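Cellulase (Bacteroides salanitronis, PDB 6WQY) is a broad-specificity GH5_4 endoglucanase, here its catalytic barrel domain, that probably hydrolyses beta-1,4-linked glucans. Local coordinates at residues T52-A57 and I119-A124; S267-T272 and R324-E329; K293-F298 and K336-P341; Y330-A335 and D376-G381. All blocks are in the same frame, centred on the assembly; numbering follows the deposited sequence.

Contact 1 of 4, residues T52-A57 and I119-A124; sequences TSWGNA and IHHDGA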
loop_
_atom_site.group_PDB
_atom_site.type_symbol
_atom_site.label_atom_id
_atom_site.label_comp_id
_atom_site.label_asym_id
_atom_site.label_seq_id
_atom_site.Cartn_x
_atom_site.Cartn_y
_atom_site.Cartn_z
ATOM N N THR A 52 7.853 10.783 -14.313
ATOM C CA THR A 52 7.113 11.970 -14.711
ATOM C C THR A 52 6.161 11.704 -15.872
ATOM O O THR A 52 5.644 12.665 -16.459
ATOM C CB THR A 52 8.071 13.114 -15.052
ATOM O OG1 THR A 52 8.950 12.717 -16.103
ATOM C CG2 THR A 52 8.898 13.500 -13.841
ATOM N N SER A 53 5.892 10.438 -16.202
ATOM C CA SER A 53 5.119 10.128 -17.393
ATOM C C SER A 53 3.626 9.957 -17.155
ATOM O O SER A 53 2.883 9.826 -18.142
ATOM C CB SER A 53 5.669 8.861 -18.061
ATOM O OG SER A 53 5.421 7.700 -17.300
ATOM N N TRP A 54 3.175 9.930 -15.900
ATOM C CA TRP A 54 1.760 9.745 -15.588
ATOM C C TRP A 54 1.214 10.959 -14.839
ATOM O O TRP A 54 0.528 10.823 -13.819
ATOM C CB TRP A 54 1.505 8.471 -14.782
ATOM C CG TRP A 54 1.679 7.179 -15.531
ATOM C CD1 TRP A 54 2.095 6.997 -16.824
ATOM C CD2 TRP A 54 1.439 5.871 -15.004
ATOM N NE1 TRP A 54 2.109 5.661 -17.125
ATOM C CE2 TRP A 54 1.727 4.943 -16.019
ATOM C CE3 TRP A 54 1.005 5.400 -13.765
ATOM C CZ2 TRP A 54 1.588 3.567 -15.835
ATOM C CZ3 TRP A 54 0.856 4.044 -13.581
ATOM C CH2 TRP A 54 1.147 3.139 -14.611
ATOM N N GLY A 55 1.527 12.150 -15.321
ATOM C CA GLY A 55 0.838 13.332 -14.870
ATOM C C GLY A 55 1.443 14.079 -13.705
ATOM O O GLY A 55 0.870 15.105 -13.300
ATOM N N ASN A 56 2.567 13.626 -13.163
ATOM C CA ASN A 56 3.221 14.304 -12.052
ATOM C C ASN A 56 4.620 14.758 -12.433
ATOM O O ASN A 56 5.329 14.065 -13.160
ATOM C CB ASN A 56 3.318 13.382 -10.839
ATOM C CG ASN A 56 1.978 13.117 -10.232
ATOM O OD1 ASN A 56 1.280 14.060 -9.852
ATOM N ND2 ASN A 56 1.579 11.861 -10.169
ATOM N N ALA A 57 5.009 15.927 -11.941
ATOM C CA ALA A 57 6.409 16.324 -11.932
ATOM C C ALA A 57 7.125 15.585 -10.805
ATOM O O ALA A 57 6.503 14.957 -9.947
ATOM C CB ALA A 57 6.539 17.837 -11.789
ATOM N N ILE A 119 7.746 -3.442 -4.530
ATOM C CA ILE A 119 7.771 -3.753 -5.960
ATOM C C ILE A 119 6.335 -3.612 -6.453
ATOM O O ILE A 119 5.441 -4.313 -5.960
ATOM C CB ILE A 119 8.325 -5.162 -6.216
ATOM C CG1 ILE A 119 9.797 -5.253 -5.816
ATOM C CG2 ILE A 119 8.106 -5.554 -7.671
ATOM C CD1 ILE A 119 10.396 -6.645 -5.957
ATOM N N HIS A 120 6.100 -2.702 -7.410
ATOM C CA HIS A 120 4.732 -2.293 -7.723
ATOM C C HIS A 120 4.299 -2.869 -9.062
ATOM O O HIS A 120 3.882 -4.042 -9.118
ATOM C CB HIS A 120 4.570 -0.775 -7.567
ATOM C CG HIS A 120 3.168 -0.337 -7.330
ATOM N ND1 HIS A 120 2.577 -0.394 -6.081
ATOM C CD2 HIS A 120 2.256 0.189 -8.182
ATOM C CE1 HIS A 120 1.358 0.112 -6.190
ATOM N NE2 HIS A 120 1.131 0.463 -7.451
ATOM N N HIS A 121 4.326 -2.100 -10.164
ATOM C CA HIS A 121 3.715 -2.589 -11.414
ATOM C C HIS A 121 4.526 -3.669 -12.121
ATOM O O HIS A 121 4.039 -4.224 -13.109
ATOM C CB HIS A 121 3.345 -1.445 -12.338
ATOM C CG HIS A 121 2.182 -0.649 -11.853
ATOM N ND1 HIS A 121 1.061 -1.231 -11.300
ATOM C CD2 HIS A 121 1.972 0.694 -11.842
ATOM C CE1 HIS A 121 0.207 -0.270 -10.982
ATOM N NE2 HIS A 121 0.730 0.908 -11.302
ATOM N N ASP A 122 5.697 -4.037 -11.611
ATOM C CA ASP A 122 6.320 -5.274 -12.074
ATOM C C ASP A 122 5.351 -6.440 -12.002
ATOM O O ASP A 122 5.448 -7.376 -12.795
ATOM C CB ASP A 122 7.533 -5.614 -11.207
ATOM C CG ASP A 122 8.602 -4.544 -11.233
ATOM O OD1 ASP A 122 8.291 -3.405 -10.807
ATOM O OD2 ASP A 122 9.753 -4.848 -11.648
ATOM N N GLY A 123 4.434 -6.416 -11.038
ATOM C CA GLY A 123 3.444 -7.446 -10.877
ATOM C C GLY A 123 2.116 -7.167 -11.531
ATOM O O GLY A 123 1.173 -7.943 -11.311
ATOM N N ALA A 124 1.975 -6.108 -12.322
ATOM C CA ALA A 124 0.661 -5.763 -12.852
ATOM C C ALA A 124 0.146 -6.855 -13.777
ATOM O O ALA A 124 0.762 -7.163 -14.802
ATOM C CB ALA A 124 0.717 -4.429 -13.585
#
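W54 and H121 meet ring against ring at a slant that is neither stack nor edge-to-face, with the planes at 48° and the indole's six-membered ring 5.7 Å from the imidazole, centroid to centroid. One face of H121 is taken by its neighbour H120, whose CD2 sits above the centre of the imidazole; seen from H120, CD2 of H121 lies at the ring edge, in plane. The fold is a TIM barrel, the (beta/alpha)8 architecture of glycoside hydrolase family 5, and both segments are loops: 119-124 follows barrel strand 114-118, while 52-57 lies beyond the small hairpin 44-49, in the excursion between strands 34-37 and 74-77. That places the contact at the C-terminal end of the barrel, where this family has its substrate cleft. It is a light surface contact, since the backbones stay apart, with 13.2 Å between CA of W54 and CA of H121, and the two side chains reach toward each other from opposite directions. W54 has CG anti to its carbonyl carbon (chi1 -71°), which sends the far end of the indole to the imidazole. The ring of H44 meets both, making a small aromatic group. An alanine in place of W54 would take away the indole and is likely to leave H121 without its only partner in 52-57, and H44 with one ring fewer to pack on. The 119-124 loop is fixed separately, D122 accepting from N of W81 and from NE1 of W129. Closest across the gap are W54 CH2 and H121 CD2, at 3.8 Å.

Contact 2 of 4, residues S267-T272 and R324-E329; sequences SQWGHT and RLYYLE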
loop_
_atom_site.group_PDB
_atom_site.type_symbol
_atom_site.label_atom_id
_atom_site.label_comp_id
_atom_site.label_asym_id
_atom_site.label_seq_id
_atom_site.Cartn_x
_atom_site.Cartn_y
_atom_site.Cartn_z
ATOM N N SER A 267 -22.878 9.256 -7.391
ATOM C CA SER A 267 -22.381 10.452 -6.730
ATOM C C SER A 267 -22.658 10.480 -5.233
ATOM O O SER A 267 -22.229 11.423 -4.563
ATOM C CB SER A 267 -22.991 11.701 -7.377
ATOM O OG SER A 267 -24.412 11.663 -7.308
ATOM N N GLN A 268 -23.357 9.485 -4.692
ATOM C CA GLN A 268 -23.702 9.444 -3.271
ATOM C C GLN A 268 -23.407 8.061 -2.706
ATOM O O GLN A 268 -23.230 7.088 -3.447
ATOM C CB GLN A 268 -25.172 9.836 -3.049
ATOM C CG GLN A 268 -25.503 11.167 -3.698
ATOM C CD GLN A 268 -26.871 11.717 -3.319
ATOM O OE1 GLN A 268 -27.670 11.058 -2.640
ATOM N NE2 GLN A 268 -27.146 12.928 -3.766
ATOM N N TRP A 269 -23.323 7.987 -1.376
ATOM C CA TRP A 269 -22.912 6.775 -0.686
ATOM C C TRP A 269 -23.512 6.748 0.711
ATOM O O TRP A 269 -23.692 7.790 1.343
ATOM C CB TRP A 269 -21.376 6.717 -0.567
ATOM C CG TRP A 269 -20.865 5.483 0.076
ATOM C CD1 TRP A 269 -20.619 4.293 -0.547
ATOM C CD2 TRP A 269 -20.531 5.293 1.463
ATOM N NE1 TRP A 269 -20.166 3.374 0.368
ATOM C CE2 TRP A 269 -20.109 3.954 1.606
ATOM C CE3 TRP A 269 -20.536 6.120 2.593
ATOM C CZ2 TRP A 269 -19.689 3.426 2.826
ATOM C CZ3 TRP A 269 -20.123 5.587 3.797
ATOM C CH2 TRP A 269 -19.698 4.256 3.902
ATOM N N GLY A 270 -23.814 5.550 1.191
ATOM C CA GLY A 270 -24.218 5.362 2.568
ATOM C C GLY A 270 -25.712 5.465 2.793
ATOM O O GLY A 270 -26.515 5.562 1.866
ATOM N N HIS A 271 -26.081 5.479 4.075
ATOM C CA HIS A 271 -27.483 5.344 4.457
ATOM C C HIS A 271 -28.357 6.448 3.881
ATOM O O HIS A 271 -29.550 6.221 3.639
ATOM C CB HIS A 271 -27.677 5.439 5.981
ATOM C CG HIS A 271 -26.937 4.418 6.781
ATOM N ND1 HIS A 271 -26.907 3.081 6.453
ATOM C CD2 HIS A 271 -26.233 4.541 7.932
ATOM C CE1 HIS A 271 -26.196 2.428 7.356
ATOM N NE2 HIS A 271 -25.774 3.290 8.262
ATOM N N THR A 272 -27.828 7.658 3.740
ATOM C CA THR A 272 -28.657 8.782 3.320
ATOM C C THR A 272 -28.683 8.969 1.809
ATOM O O THR A 272 -29.404 9.844 1.320
ATOM C CB THR A 272 -28.225 10.103 3.986
ATOM O OG1 THR A 272 -27.083 10.641 3.312
ATOM C CG2 THR A 272 -27.928 9.899 5.456
ATOM N N ARG A 324 -18.482 12.193 -0.288
ATOM C CA ARG A 324 -17.099 11.736 -0.354
ATOM C C ARG A 324 -16.397 11.917 0.987
ATOM O O ARG A 324 -15.676 11.028 1.458
ATOM C CB ARG A 324 -16.342 12.505 -1.437
ATOM C CG ARG A 324 -14.875 12.134 -1.507
ATOM C CD ARG A 324 -14.001 13.289 -1.888
ATOM N NE ARG A 324 -12.620 12.883 -2.121
ATOM C CZ ARG A 324 -11.642 13.733 -2.420
ATOM N NH1 ARG A 324 -11.877 15.030 -2.493
ATOM N NH2 ARG A 324 -10.420 13.270 -2.637
ATOM N N LEU A 325 -16.576 13.081 1.614
ATOM C CA LEU A 325 -15.941 13.318 2.905
ATOM C C LEU A 325 -16.505 12.384 3.959
ATOM O O LEU A 325 -15.768 11.875 4.804
ATOM C CB LEU A 325 -16.061 14.779 3.320
ATOM C CG LEU A 325 -15.025 15.686 2.670
ATOM C CD1 LEU A 325 -15.231 15.849 1.178
ATOM C CD2 LEU A 325 -15.000 17.047 3.352
ATOM N N TYR A 326 -17.823 12.151 3.930
ATOM C CA TYR A 326 -18.426 11.182 4.841
ATOM C C TYR A 326 -17.827 9.791 4.640
ATOM O O TYR A 326 -17.445 9.134 5.611
ATOM C CB TYR A 326 -19.952 11.178 4.680
ATOM C CG TYR A 326 -20.617 10.026 5.401
ATOM C CD1 TYR A 326 -20.437 9.833 6.764
ATOM C CD2 TYR A 326 -21.402 9.117 4.716
ATOM C CE1 TYR A 326 -21.017 8.770 7.419
ATOM C CE2 TYR A 326 -21.986 8.044 5.356
ATOM C CZ TYR A 326 -21.789 7.877 6.714
ATOM O OH TYR A 326 -22.367 6.818 7.383
ATOM N N TYR A 327 -17.741 9.336 3.391
ATOM C CA TYR A 327 -17.135 8.040 3.103
ATOM C C TYR A 327 -15.728 7.949 3.684
ATOM O O TYR A 327 -15.383 6.977 4.371
ATOM C CB TYR A 327 -17.104 7.810 1.579
ATOM C CG TYR A 327 -16.374 6.543 1.191
ATOM C CD1 TYR A 327 -17.042 5.325 1.131
ATOM C CD2 TYR A 327 -15.019 6.556 0.920
ATOM C CE1 TYR A 327 -16.378 4.155 0.807
ATOM C CE2 TYR A 327 -14.350 5.389 0.591
ATOM C CZ TYR A 327 -15.025 4.203 0.541
ATOM O OH TYR A 327 -14.316 3.057 0.225
ATOM N N LEU A 328 -14.880 8.942 3.406
ATOM C CA LEU A 328 -13.498 8.882 3.867
ATOM C C LEU A 328 -13.413 8.925 5.377
ATOM O O LEU A 328 -12.607 8.205 5.980
ATOM C CB LEU A 328 -12.694 10.014 3.229
ATOM C CG LEU A 328 -12.452 9.872 1.725
ATOM C CD1 LEU A 328 -11.813 11.124 1.182
ATOM C CD2 LEU A 328 -11.565 8.670 1.421
ATOM N N GLU A 329 -14.238 9.758 6.012
ATOM C CA GLU A 329 -14.261 9.815 7.469
ATOM C C GLU A 329 -14.727 8.484 8.042
ATOM O O GLU A 329 -14.136 7.964 9.001
ATOM C CB GLU A 329 -15.156 10.972 7.938
ATOM C CG GLU A 329 -14.960 11.355 9.396
ATOM C CD GLU A 329 -15.716 12.609 9.822
ATOM O OE1 GLU A 329 -16.422 13.256 9.031
ATOM O OE2 GLU A 329 -15.642 12.931 11.039
#
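The extended loop around W269 runs past the helix at Y327 with 7.0 Å between their CA atoms, near enough for large rings to fill the space between the two backbones. W269 and Y327 form a T-shaped pair: the edge of the tyrosine points at the face of the indole, the planes stand at 87°, and Y327 CD1 lies 3.4 Å from W269 CE2. The indole CG is anti to the backbone N (chi1 -178°), a setting that turns one broad face to the helix. Y326, one residue back, comes to the indole's rim instead, its CE2 3.5 Å from W269 CZ3 and the planes oblique at 50°. G270 brings its CA to 4.5 Å from Y326 CE2; with positive phi and this ring so close, a CB would clash. A leucine at W269 has no flat face and would probably leave the Y327 edge without a surface to sit on and G282 O without its donor. The ring of Y258, on helix 256-259, also meets W269.

Each ring's polar atom is bonded outside the cluster: W269 NE1 to O of G282, Y326 OH to E284, Y327 OH to O of D254. By contrast W269 O is buried without a partner. No hydrogen bond joins the segments, so ring packing holds loop 267-272 to helix 318-337, while outward bonds tie the rings to neighbouring elements, E284 taking both Y326 OH and H271 N.

Contact 3 of 4, residues K293-F298 and K336-P341; sequences KMKETF and KDYGMP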
loop_
_atom_site.group_PDB
_atom_site.type_symbol
_atom_site.label_atom_id
_atom_site.label_comp_id
_atom_site.label_asym_id
_atom_site.label_seq_id
_atom_site.Cartn_x
_atom_site.Cartn_y
_atom_site.Cartn_z
ATOM N N LYS A 293 -13.579 -8.969 9.362
ATOM C CA LYS A 293 -12.878 -10.191 8.960
ATOM C C LYS A 293 -11.391 -10.061 9.235
ATOM O O LYS A 293 -10.753 -10.999 9.733
ATOM C CB LYS A 293 -13.128 -10.480 7.478
ATOM C CG LYS A 293 -14.573 -10.772 7.133
ATOM C CD LYS A 293 -14.806 -10.912 5.640
ATOM C CE LYS A 293 -16.261 -11.181 5.330
ATOM N NZ LYS A 293 -16.554 -11.110 3.867
ATOM N N MET A 294 -10.819 -8.898 8.917
ATOM C CA MET A 294 -9.405 -8.671 9.185
ATOM C C MET A 294 -9.119 -8.691 10.681
ATOM O O MET A 294 -8.086 -9.219 11.121
ATOM C CB MET A 294 -8.970 -7.324 8.603
ATOM C CG MET A 294 -8.948 -7.285 7.085
ATOM S SD MET A 294 -7.769 -8.450 6.319
ATOM C CE MET A 294 -6.221 -7.711 6.834
ATOM N N LYS A 295 -10.027 -8.124 11.485
ATOM C CA LYS A 295 -9.819 -8.104 12.928
ATOM C C LYS A 295 -9.889 -9.512 13.509
ATOM O O LYS A 295 -9.074 -9.877 14.360
ATOM C CB LYS A 295 -10.850 -7.192 13.589
ATOM C CG LYS A 295 -10.728 -7.134 15.100
ATOM C CD LYS A 295 -11.733 -6.161 15.705
ATOM C CE LYS A 295 -11.962 -6.441 17.185
ATOM N NZ LYS A 295 -10.723 -6.246 17.974
ATOM N N GLU A 296 -10.847 -10.319 13.050
ATOM C CA GLU A 296 -11.015 -11.668 13.584
ATOM C C GLU A 296 -9.864 -12.579 13.179
ATOM O O GLU A 296 -9.390 -13.389 13.988
ATOM C CB GLU A 296 -12.348 -12.248 13.099
ATOM C CG GLU A 296 -12.500 -13.754 13.293
ATOM C CD GLU A 296 -13.870 -14.262 12.866
ATOM O OE1 GLU A 296 -14.873 -13.579 13.156
ATOM O OE2 GLU A 296 -13.937 -15.338 12.234
ATOM N N THR A 297 -9.402 -12.472 11.930
ATOM C CA THR A 297 -8.403 -13.396 11.422
ATOM C C THR A 297 -6.991 -12.988 11.811
ATOM O O THR A 297 -6.154 -13.857 12.086
ATOM C CB THR A 297 -8.529 -13.511 9.900
ATOM O OG1 THR A 297 -9.842 -13.994 9.571
ATOM C CG2 THR A 297 -7.479 -14.451 9.336
ATOM N N PHE A 298 -6.698 -11.685 11.822
ATOM C CA PHE A 298 -5.337 -11.197 12.037
ATOM C C PHE A 298 -5.194 -10.428 13.344
ATOM O O PHE A 298 -4.481 -10.884 14.247
ATOM C CB PHE A 298 -4.893 -10.378 10.814
ATOM C CG PHE A 298 -4.891 -11.176 9.548
ATOM C CD1 PHE A 298 -4.065 -12.277 9.422
ATOM C CD2 PHE A 298 -5.740 -10.864 8.509
ATOM C CE1 PHE A 298 -4.064 -13.035 8.262
ATOM C CE2 PHE A 298 -5.746 -11.620 7.335
ATOM C CZ PHE A 298 -4.904 -12.709 7.227
ATOM N N LYS A 336 -9.351 2.647 12.140
ATOM C CA LYS A 336 -8.849 2.794 13.503
ATOM C C LYS A 336 -9.516 1.793 14.438
ATOM O O LYS A 336 -8.848 1.125 15.241
ATOM C CB LYS A 336 -9.084 4.229 13.976
ATOM C CG LYS A 336 -8.665 4.504 15.406
ATOM C CD LYS A 336 -7.179 4.338 15.604
ATOM C CE LYS A 336 -6.749 4.792 16.990
ATOM N NZ LYS A 336 -5.317 4.478 17.216
ATOM N N ASP A 337 -10.845 1.691 14.365
ATOM C CA ASP A 337 -11.577 0.812 15.273
ATOM C C ASP A 337 -11.225 -0.658 15.088
ATOM O O ASP A 337 -11.353 -1.446 16.037
ATOM C CB ASP A 337 -13.080 0.989 15.071
ATOM C CG ASP A 337 -13.601 2.318 15.580
ATOM O OD1 ASP A 337 -12.904 2.993 16.366
ATOM O OD2 ASP A 337 -14.737 2.673 15.196
ATOM N N TYR A 338 -10.841 -1.066 13.880
ATOM C CA TYR A 338 -10.576 -2.467 13.562
ATOM C C TYR A 338 -9.087 -2.769 13.464
ATOM O O TYR A 338 -8.713 -3.868 13.029
ATOM C CB TYR A 338 -11.320 -2.886 12.292
ATOM C CG TYR A 338 -12.805 -3.045 12.515
ATOM C CD1 TYR A 338 -13.336 -4.255 12.926
ATOM C CD2 TYR A 338 -13.686 -1.970 12.348
ATOM C CE1 TYR A 338 -14.699 -4.407 13.154
ATOM C CE2 TYR A 338 -15.043 -2.115 12.570
ATOM C CZ TYR A 338 -15.547 -3.335 12.973
ATOM O OH TYR A 338 -16.903 -3.471 13.192
ATOM N N GLY A 339 -8.222 -1.819 13.818
ATOM C CA GLY A 339 -6.820 -2.117 14.050
ATOM C C GLY A 339 -5.863 -1.947 12.899
ATOM O O GLY A 339 -4.746 -2.473 12.969
ATOM N N MET A 340 -6.228 -1.204 11.853
ATOM C CA MET A 340 -5.403 -1.108 10.648
ATOM C C MET A 340 -5.137 0.344 10.269
ATOM O O MET A 340 -6.085 1.139 10.187
ATOM C CB MET A 340 -6.126 -1.795 9.483
ATOM C CG MET A 340 -6.293 -3.290 9.679
ATOM S SD MET A 340 -7.277 -4.057 8.377
ATOM C CE MET A 340 -8.927 -3.598 8.923
ATOM N N PRO A 341 -3.889 0.736 10.025
ATOM C CA PRO A 341 -3.633 2.091 9.507
ATOM C C PRO A 341 -4.027 2.182 8.045
ATOM O O PRO A 341 -3.662 1.310 7.255
ATOM C CB PRO A 341 -2.118 2.264 9.669
ATOM C CG PRO A 341 -1.565 0.884 9.745
ATOM C CD PRO A 341 -2.639 0.000 10.322
HETATM O O HOH W 1 -9.489 -3.678 16.997
#
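Apolar contact comes first, in the interior: the side chains of M294 and M340 cross at about a right angle, and M294 CB touches both SD and CE of M340, each at 3.7 Å. M294 bends at chi2 and chi3, bringing its CE to 4.1 Å from M340 SD. Both methionines also rest on A305 of strand 305-310, which places them between the barrel wall and its outer helices. Nearer the surface, the aliphatic part of K295 crosses Y338 at about a right angle, with CD 3.7 Å from the tyrosine CD1 and CB in the plane of the ring at its edge.

The one polar link across the segments runs through a water. It accepts from K295 NZ at 3.0 Å and donates to D337 O at 3.1 Å, while the ammonium group also makes a salt bridge to D300.

Backbone bonds finish helix 318-337 in a Schellman motif: G339, with positive phi, is the C-prime residue, M340 N bonds to A335 O, and G339 N makes a weak bond to K336 O. Y338 O is buried without a partner. The chemistry therefore divides by depth, with sulfur and methylene packing on the barrel side and a water-bridged lysine at the helix end.

Contact 4 of 4, residues Y330-A335 and D376-G381; sequences YVCKAA and DVMKRG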
loop_
_atom_site.group_PDB
_atom_site.type_symbol
_atom_site.label_atom_id
_atom_site.label_comp_id
_atom_site.label_asym_id
_atom_site.label_seq_id
_atom_site.Cartn_x
_atom_site.Cartn_y
_atom_site.Cartn_z
ATOM N N TYR A 330 -15.769 7.900 7.447
ATOM C CA TYR A 330 -16.298 6.634 7.940
ATOM C C TYR A 330 -15.269 5.516 7.817
ATOM O O TYR A 330 -15.084 4.709 8.750
ATOM C CB TYR A 330 -17.572 6.259 7.178
ATOM C CG TYR A 330 -18.312 5.142 7.853
ATOM C CD1 TYR A 330 -18.030 3.818 7.573
ATOM C CD2 TYR A 330 -19.268 5.413 8.810
ATOM C CE1 TYR A 330 -18.691 2.799 8.221
ATOM C CE2 TYR A 330 -19.934 4.400 9.462
ATOM C CZ TYR A 330 -19.636 3.096 9.167
ATOM O OH TYR A 330 -20.283 2.070 9.813
ATOM N N VAL A 331 -14.590 5.438 6.676
ATOM C CA VAL A 331 -13.622 4.376 6.454
ATOM C C VAL A 331 -12.409 4.552 7.357
ATOM O O VAL A 331 -11.880 3.572 7.886
ATOM C CB VAL A 331 -13.234 4.309 4.963
ATOM C CG1 VAL A 331 -12.089 3.339 4.749
ATOM C CG2 VAL A 331 -14.431 3.893 4.124
ATOM N N CYS A 332 -11.936 5.790 7.542
ATOM C CA CYS A 332 -10.776 5.988 8.412
ATOM C C CYS A 332 -11.102 5.666 9.868
ATOM O O CYS A 332 -10.279 5.067 10.574
ATOM C CB CYS A 332 -10.209 7.394 8.267
ATOM S SG CYS A 332 -9.305 7.660 6.724
ATOM N N LYS A 333 -12.291 6.051 10.332
ATOM C CA LYS A 333 -12.688 5.721 11.697
ATOM C C LYS A 333 -12.831 4.213 11.876
ATOM O O LYS A 333 -12.419 3.662 12.907
ATOM C CB LYS A 333 -13.979 6.459 12.041
ATOM C CG LYS A 333 -14.537 6.154 13.424
ATOM C CD LYS A 333 -13.526 6.440 14.523
ATOM C CE LYS A 333 -14.158 6.283 15.902
ATOM N NZ LYS A 333 -13.132 6.129 16.969
ATOM N N ALA A 334 -13.389 3.521 10.879
ATOM C CA ALA A 334 -13.493 2.072 10.952
ATOM C C ALA A 334 -12.117 1.429 10.932
ATOM O O ALA A 334 -11.865 0.463 11.670
ATOM C CB ALA A 334 -14.367 1.549 9.820
ATOM N N ALA A 335 -11.205 1.939 10.105
ATOM C CA ALA A 335 -9.849 1.406 10.100
ATOM C C ALA A 335 -9.237 1.488 11.496
ATOM O O ALA A 335 -8.671 0.509 12.005
ATOM C CB ALA A 335 -9.002 2.167 9.080
ATOM N N ASP A 376 -8.673 16.815 7.065
ATOM C CA ASP A 376 -9.201 16.982 8.414
ATOM C C ASP A 376 -10.136 15.852 8.806
ATOM O O ASP A 376 -10.099 15.397 9.945
ATOM C CB ASP A 376 -9.910 18.333 8.530
ATOM C CG ASP A 376 -8.941 19.501 8.576
ATOM O OD1 ASP A 376 -7.721 19.270 8.747
ATOM O OD2 ASP A 376 -9.404 20.654 8.444
ATOM N N VAL A 377 -10.993 15.386 7.890
ATOM C CA VAL A 377 -11.917 14.317 8.279
ATOM C C VAL A 377 -11.192 12.982 8.445
ATOM O O VAL A 377 -11.572 12.170 9.287
ATOM C CB VAL A 377 -13.153 14.195 7.361
ATOM C CG1 VAL A 377 -13.917 15.510 7.293
ATOM C CG2 VAL A 377 -12.779 13.698 5.983
ATOM N N MET A 378 -10.149 12.743 7.645
ATOM C CA MET A 378 -9.379 11.510 7.803
ATOM C C MET A 378 -8.603 11.526 9.112
ATOM O O MET A 378 -8.570 10.525 9.834
ATOM C CB MET A 378 -8.446 11.297 6.599
ATOM C CG MET A 378 -9.203 11.084 5.299
ATOM S SD MET A 378 -8.251 10.368 3.954
ATOM C CE MET A 378 -7.034 11.658 3.679
ATOM N N LYS A 379 -8.013 12.674 9.456
ATOM C CA LYS A 379 -7.294 12.784 10.719
ATOM C C LYS A 379 -8.226 12.583 11.904
ATOM O O LYS A 379 -7.842 11.989 12.916
ATOM C CB LYS A 379 -6.633 14.157 10.838
ATOM C CG LYS A 379 -5.457 14.333 9.902
ATOM C CD LYS A 379 -4.542 15.469 10.324
ATOM C CE LYS A 379 -5.231 16.810 10.334
ATOM N NZ LYS A 379 -4.267 17.873 10.749
ATOM N N ARG A 380 -9.463 13.067 11.796
ATOM C CA ARG A 380 -10.414 12.888 12.888
ATOM C C ARG A 380 -10.691 11.411 13.135
ATOM O O ARG A 380 -10.860 10.991 14.285
ATOM C CB ARG A 380 -11.701 13.643 12.566
ATOM C CG ARG A 380 -12.669 13.781 13.718
ATOM C CD ARG A 380 -13.599 14.951 13.440
ATOM N NE ARG A 380 -12.830 16.189 13.343
ATOM C CZ ARG A 380 -13.016 17.135 12.427
ATOM N NH1 ARG A 380 -13.955 17.006 11.498
ATOM N NH2 ARG A 380 -12.244 18.213 12.439
ATOM N N GLY A 381 -10.720 10.599 12.076
ATOM C CA GLY A 381 -10.975 9.180 12.256
ATOM C C GLY A 381 -9.824 8.462 12.942
ATOM O O GLY A 381 -10.040 7.519 13.701
#
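M378 meets C332 where helices 371-383 and 318-337 run side by side on the outside of the TIM barrel, following its last two strands; the two short segments are nearly parallel, at 21°, with their axes 7.7 Å apart. Along the methionine, CB starts 3.7 Å from C332 SG, and CG is at the same distance from that sulfur. SD still reaches it, at 4.0 Å. From there the chain bends (chi3 -64°), and CE turns away from the cysteine. L33, F72, L359 and Y344 also touch the methionine. C332 itself has SG anti to its carbonyl carbon (chi1 -74°), the rotation that lays the sulfur alongside M378, and its CB passes the carbonyl O of M378 at 3.9 Å. Inward, C332 packs on M310 and P342, so it sits between the neighbouring helix and the barrel wall.

At the other end of the contact the backbones themselves come together. The CA atoms of K333 and G381 are 3.9 Å apart, which is possible because G381 has no side chain: a CB here would point into helix 318-337 and clash with K333 N. In one of its two conformers K333 brings CD to 3.7 Å from G381 O, a tentative contact. The closeness has a polar price, since no hydrogen bond crosses between the segments and G381 O is buried without a partner, lying 4.0 Å from the carbonyl O of C332.

In the fold
Contact 1 stands alone on the surface at the barrel's C-terminal end, at least about 27 Å from each of the other three, centre to centre, and joins two loops through a single pair of rings. The others all use helix 318-337: contact 2 packs a loop on it, contact 4 sets helix 371-383 beside it, and contact 3 brings its C-terminal end to helix 284-299. Contacts 2 and 4 are buried, contact 3 partly so. Aromatic rings dominate contact 2, sulfur and close backbones contact 4, and methionines plus a water bridge contact 3. Contacts 3 and 4 touch, K336 CB to G381 O at 3.4 Å; so do contacts 2 and 4, E329 CG to V377 O at 3.5 Å.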